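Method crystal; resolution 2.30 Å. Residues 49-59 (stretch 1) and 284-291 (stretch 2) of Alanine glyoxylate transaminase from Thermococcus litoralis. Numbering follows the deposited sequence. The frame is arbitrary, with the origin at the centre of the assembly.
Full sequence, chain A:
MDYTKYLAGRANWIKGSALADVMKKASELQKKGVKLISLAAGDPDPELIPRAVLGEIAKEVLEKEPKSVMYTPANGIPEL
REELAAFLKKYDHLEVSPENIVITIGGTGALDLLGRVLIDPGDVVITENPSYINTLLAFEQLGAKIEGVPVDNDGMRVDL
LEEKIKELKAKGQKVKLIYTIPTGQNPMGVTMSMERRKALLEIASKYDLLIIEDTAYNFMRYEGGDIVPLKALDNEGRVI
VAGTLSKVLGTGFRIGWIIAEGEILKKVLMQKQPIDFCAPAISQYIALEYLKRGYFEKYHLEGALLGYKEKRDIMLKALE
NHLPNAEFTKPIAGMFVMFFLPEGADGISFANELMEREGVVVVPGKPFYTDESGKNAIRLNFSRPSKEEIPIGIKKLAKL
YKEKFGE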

# COMPACT_ATOMS: atom_id res chain seq x y z
N ILE A 49 -6.52 -7.78 42.88
CA ILE A 49 -6.39 -9.00 42.10
C ILE A 49 -5.80 -10.05 43.04
O ILE A 49 -4.87 -9.77 43.80
CB ILE A 49 -5.45 -8.77 40.89
CG1 ILE A 49 -6.17 -7.88 39.87
CG2 ILE A 49 -5.03 -10.12 40.28
CD1 ILE A 49 -5.34 -7.50 38.67
N PRO A 50 -6.35 -11.27 43.01
CA PRO A 50 -5.87 -12.35 43.87
C PRO A 50 -4.50 -12.86 43.44
O PRO A 50 -4.36 -14.01 43.02
CB PRO A 50 -6.96 -13.41 43.73
CG PRO A 50 -7.41 -13.23 42.30
CD PRO A 50 -7.47 -11.72 42.16
N ARG A 51 -3.49 -12.00 43.55
CA ARG A 51 -2.14 -12.38 43.15
C ARG A 51 -1.77 -13.68 43.81
O ARG A 51 -1.37 -14.64 43.14
CB ARG A 51 -1.13 -11.29 43.52
CG ARG A 51 -1.39 -9.96 42.82
CD ARG A 51 -0.10 -9.24 42.44
NE ARG A 51 0.84 -9.08 43.55
CZ ARG A 51 0.68 -8.24 44.57
NH1 ARG A 51 1.60 -8.18 45.52
NH2 ARG A 51 -0.40 -7.46 44.64
N ALA A 52 -1.90 -13.72 45.13
CA ALA A 52 -1.57 -14.91 45.90
C ALA A 52 -2.23 -16.13 45.28
O ALA A 52 -1.58 -17.15 45.07
CB ALA A 52 -2.04 -14.73 47.34
N VAL A 53 -3.52 -16.01 44.97
CA VAL A 53 -4.27 -17.10 44.36
C VAL A 53 -3.72 -17.46 42.99
O VAL A 53 -3.46 -18.62 42.71
CB VAL A 53 -5.76 -16.74 44.19
CG1 VAL A 53 -6.49 -17.85 43.45
CG2 VAL A 53 -6.41 -16.50 45.55
N LEU A 54 -3.55 -16.44 42.13
CA LEU A 54 -3.02 -16.65 40.78
C LEU A 54 -1.63 -17.27 40.85
O LEU A 54 -1.24 -18.04 39.98
CB LEU A 54 -2.93 -15.32 40.03
CG LEU A 54 -4.23 -14.59 39.72
CD1 LEU A 54 -3.90 -13.32 38.95
CD2 LEU A 54 -5.17 -15.49 38.92
N GLY A 55 -0.90 -16.92 41.90
CA GLY A 55 0.43 -17.46 42.09
C GLY A 55 0.40 -18.97 42.23
O GLY A 55 1.10 -19.66 41.49
N GLU A 56 -0.39 -19.51 43.16
CA GLU A 56 -0.43 -20.96 43.33
C GLU A 56 -1.00 -21.67 42.10
O GLU A 56 -0.55 -22.77 41.78
CB GLU A 56 -1.23 -21.37 44.60
CG GLU A 56 -0.34 -21.85 45.80
CD GLU A 56 -0.21 -23.38 45.93
OE1 GLU A 56 0.77 -23.86 46.59
OE2 GLU A 56 -1.08 -24.11 45.40
N ILE A 57 -1.96 -21.06 41.40
CA ILE A 57 -2.49 -21.73 40.21
C ILE A 57 -1.39 -21.74 39.13
O ILE A 57 -1.25 -22.72 38.38
CB ILE A 57 -3.78 -21.04 39.68
CG1 ILE A 57 -3.55 -20.40 38.32
CG2 ILE A 57 -4.27 -20.03 40.66
CD1 ILE A 57 -3.85 -21.31 37.17
N ALA A 58 -0.60 -20.67 39.08
CA ALA A 58 0.50 -20.59 38.12
C ALA A 58 1.51 -21.70 38.40
O ALA A 58 1.97 -22.39 37.49
CB ALA A 58 1.17 -19.22 38.22
N LYS A 59 1.83 -21.88 39.68
CA LYS A 59 2.77 -22.93 40.09
C LYS A 59 2.22 -24.31 39.76
O LYS A 59 2.93 -25.17 39.23
CB LYS A 59 3.03 -22.85 41.60
CG LYS A 59 4.20 -23.71 42.08
CD LYS A 59 3.92 -24.37 43.42
CE LYS A 59 3.56 -23.37 44.50
NZ LYS A 59 3.21 -24.07 45.78
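Stretch 2 (284-291) QYIALEYL

Helices distant in sequence often pack through a few apolar side chains alone, with no polar bond between them, and the contact between residues 49-59 and 284-291 of this alanine glyoxylate transaminase is a compact example. At least 228 residues separate any two that touch, so the contact belongs to the fold and not to local chain connectivity.

The backbone sets the frame. Stretch 2 is helical throughout, a segment of a helix that begins before Gln284 and runs on past Leu291, with phi/psi values between -51/-48 and -70/-50 at its last two residues and i to i+4 bonds such as Glu289 N to Tyr285 O (3.0 Å) and Tyr290 N to Ile286 O (3.0 Å). In stretch 1, Pro50 occupies the N-cap position and the helix runs from Arg51 through Lys59 and beyond; its first turn is tied by Leu54 N to Pro50 O at 2.7 Å. The two axes approach to 9.4 Å, and their N-to-C directions make an angle of 115°, so the second helix crosses the first steeply, running more against it than with it. The backbones come nearest where Ala58 faces Ile286, with 5.8 Å between the CA atoms of the two residues.

Apolar contacts between side chains make up most of the interface. Ile286 is their hub and has the largest area covered by the opposing stretch. Its CD1 lies 3.8 Å from Ala58 CB, while its CG2 is 4.0 Å from both Leu54 CD2 and Ile57 CG1. Three residues of the first helix thus gather round one side chain of the second. One turn further along stretch 2, Tyr290 extends the contact toward the start of the first helix. Its CA-to-CB bond points sideways, but the end of the side chain comes nearer, bringing CD1 to 3.9 Å from Leu54 CD2. Leu54 therefore touches both Ile286 and Tyr290. Pro50 CG approaches the edge of the tyrosine ring, near its plane, at a looser 4.5 Å from Tyr290 CE1.

A second kind of contact sets a side chain against backbone and CB atoms. Ile57 points toward stretch 2, and its CD1 reaches 3.3 Å from Ile286 CA, 3.4 Å from Glu289 CB and 3.9 Å from Tyr285 O. The methyl group thus rests on the helix surface itself, closely enough to make this the tightest part of the contact. Glu289 also starts toward stretch 1, but its end leads away, so that its CB, and not its carboxylate, meets the isoleucine.

Polar bonding plays no part across the interface: no hydrogen bond joins the two stretches. The salt bridge here, Lys59 NZ to Glu56 OE1 at 2.6 Å, lies within stretch 1, and neither residue touches the second helix. The summed buried surface is a modest 300 Å², supplied largely by Ile286, Ile57, Leu54 and Tyr290.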

# COMPACT_ATOMS: atom_id res chain seq x y z
N GLN A 284 -2.70 -18.33 29.41
CA GLN A 284 -3.90 -19.03 28.96
C GLN A 284 -4.35 -20.05 30.01
O GLN A 284 -5.52 -20.12 30.36
CB GLN A 284 -3.65 -19.72 27.61
CG GLN A 284 -3.41 -18.77 26.43
CD GLN A 284 -3.38 -19.52 25.11
OE1 GLN A 284 -2.38 -19.49 24.37
NE2 GLN A 284 -4.48 -20.20 24.79
N TYR A 285 -3.40 -20.84 30.50
CA TYR A 285 -3.71 -21.85 31.50
C TYR A 285 -4.15 -21.22 32.82
O TYR A 285 -5.09 -21.69 33.46
CB TYR A 285 -2.51 -22.79 31.68
CG TYR A 285 -2.52 -23.92 30.67
CD1 TYR A 285 -3.52 -24.88 30.69
CD2 TYR A 285 -1.55 -24.00 29.66
CE1 TYR A 285 -3.57 -25.90 29.74
CE2 TYR A 285 -1.59 -25.01 28.70
CZ TYR A 285 -2.61 -25.96 28.75
OH TYR A 285 -2.69 -26.96 27.80
N ILE A 286 -3.48 -20.14 33.21
CA ILE A 286 -3.84 -19.43 34.44
C ILE A 286 -5.30 -18.98 34.32
O ILE A 286 -6.08 -19.12 35.26
CB ILE A 286 -2.96 -18.18 34.67
CG1 ILE A 286 -1.55 -18.59 35.11
CG2 ILE A 286 -3.59 -17.29 35.74
CD1 ILE A 286 -0.67 -17.39 35.45
N ALA A 287 -5.65 -18.44 33.15
CA ALA A 287 -7.01 -17.96 32.88
C ALA A 287 -8.01 -19.11 32.81
O ALA A 287 -9.19 -18.94 33.16
CB ALA A 287 -7.03 -17.19 31.55
N LEU A 288 -7.55 -20.26 32.35
CA LEU A 288 -8.40 -21.44 32.24
C LEU A 288 -8.84 -21.93 33.61
O LEU A 288 -10.01 -22.24 33.83
CB LEU A 288 -7.67 -22.56 31.50
CG LEU A 288 -8.43 -23.88 31.39
CD1 LEU A 288 -9.76 -23.66 30.68
CD2 LEU A 288 -7.58 -24.89 30.64
N GLU A 289 -7.88 -22.01 34.54
CA GLU A 289 -8.18 -22.45 35.90
C GLU A 289 -9.00 -21.40 36.63
O GLU A 289 -9.95 -21.72 37.33
CB GLU A 289 -6.89 -22.71 36.68
CG GLU A 289 -6.24 -24.05 36.38
CD GLU A 289 -7.21 -25.20 36.57
OE1 GLU A 289 -7.81 -25.32 37.66
OE2 GLU A 289 -7.38 -25.99 35.61
N TYR A 290 -8.61 -20.14 36.45
CA TYR A 290 -9.32 -19.03 37.08
C TYR A 290 -10.81 -19.17 36.78
O TYR A 290 -11.65 -19.08 37.67
CB TYR A 290 -8.79 -17.72 36.52
CG TYR A 290 -9.47 -16.48 37.05
CD1 TYR A 290 -8.97 -15.82 38.17
CD2 TYR A 290 -10.61 -15.97 36.43
CE1 TYR A 290 -9.60 -14.67 38.66
CE2 TYR A 290 -11.24 -14.83 36.91
CZ TYR A 290 -10.73 -14.18 38.02
OH TYR A 290 -11.36 -13.06 38.50
N LEU A 291 -11.13 -19.39 35.51
CA LEU A 291 -12.52 -19.52 35.11
C LEU A 291 -13.18 -20.80 35.62
O LEU A 291 -14.26 -20.75 36.20
CB LEU A 291 -12.65 -19.44 33.59
CG LEU A 291 -12.35 -18.08 32.95
CD1 LEU A 291 -12.57 -18.19 31.45
CD2 LEU A 291 -13.23 -16.99 33.55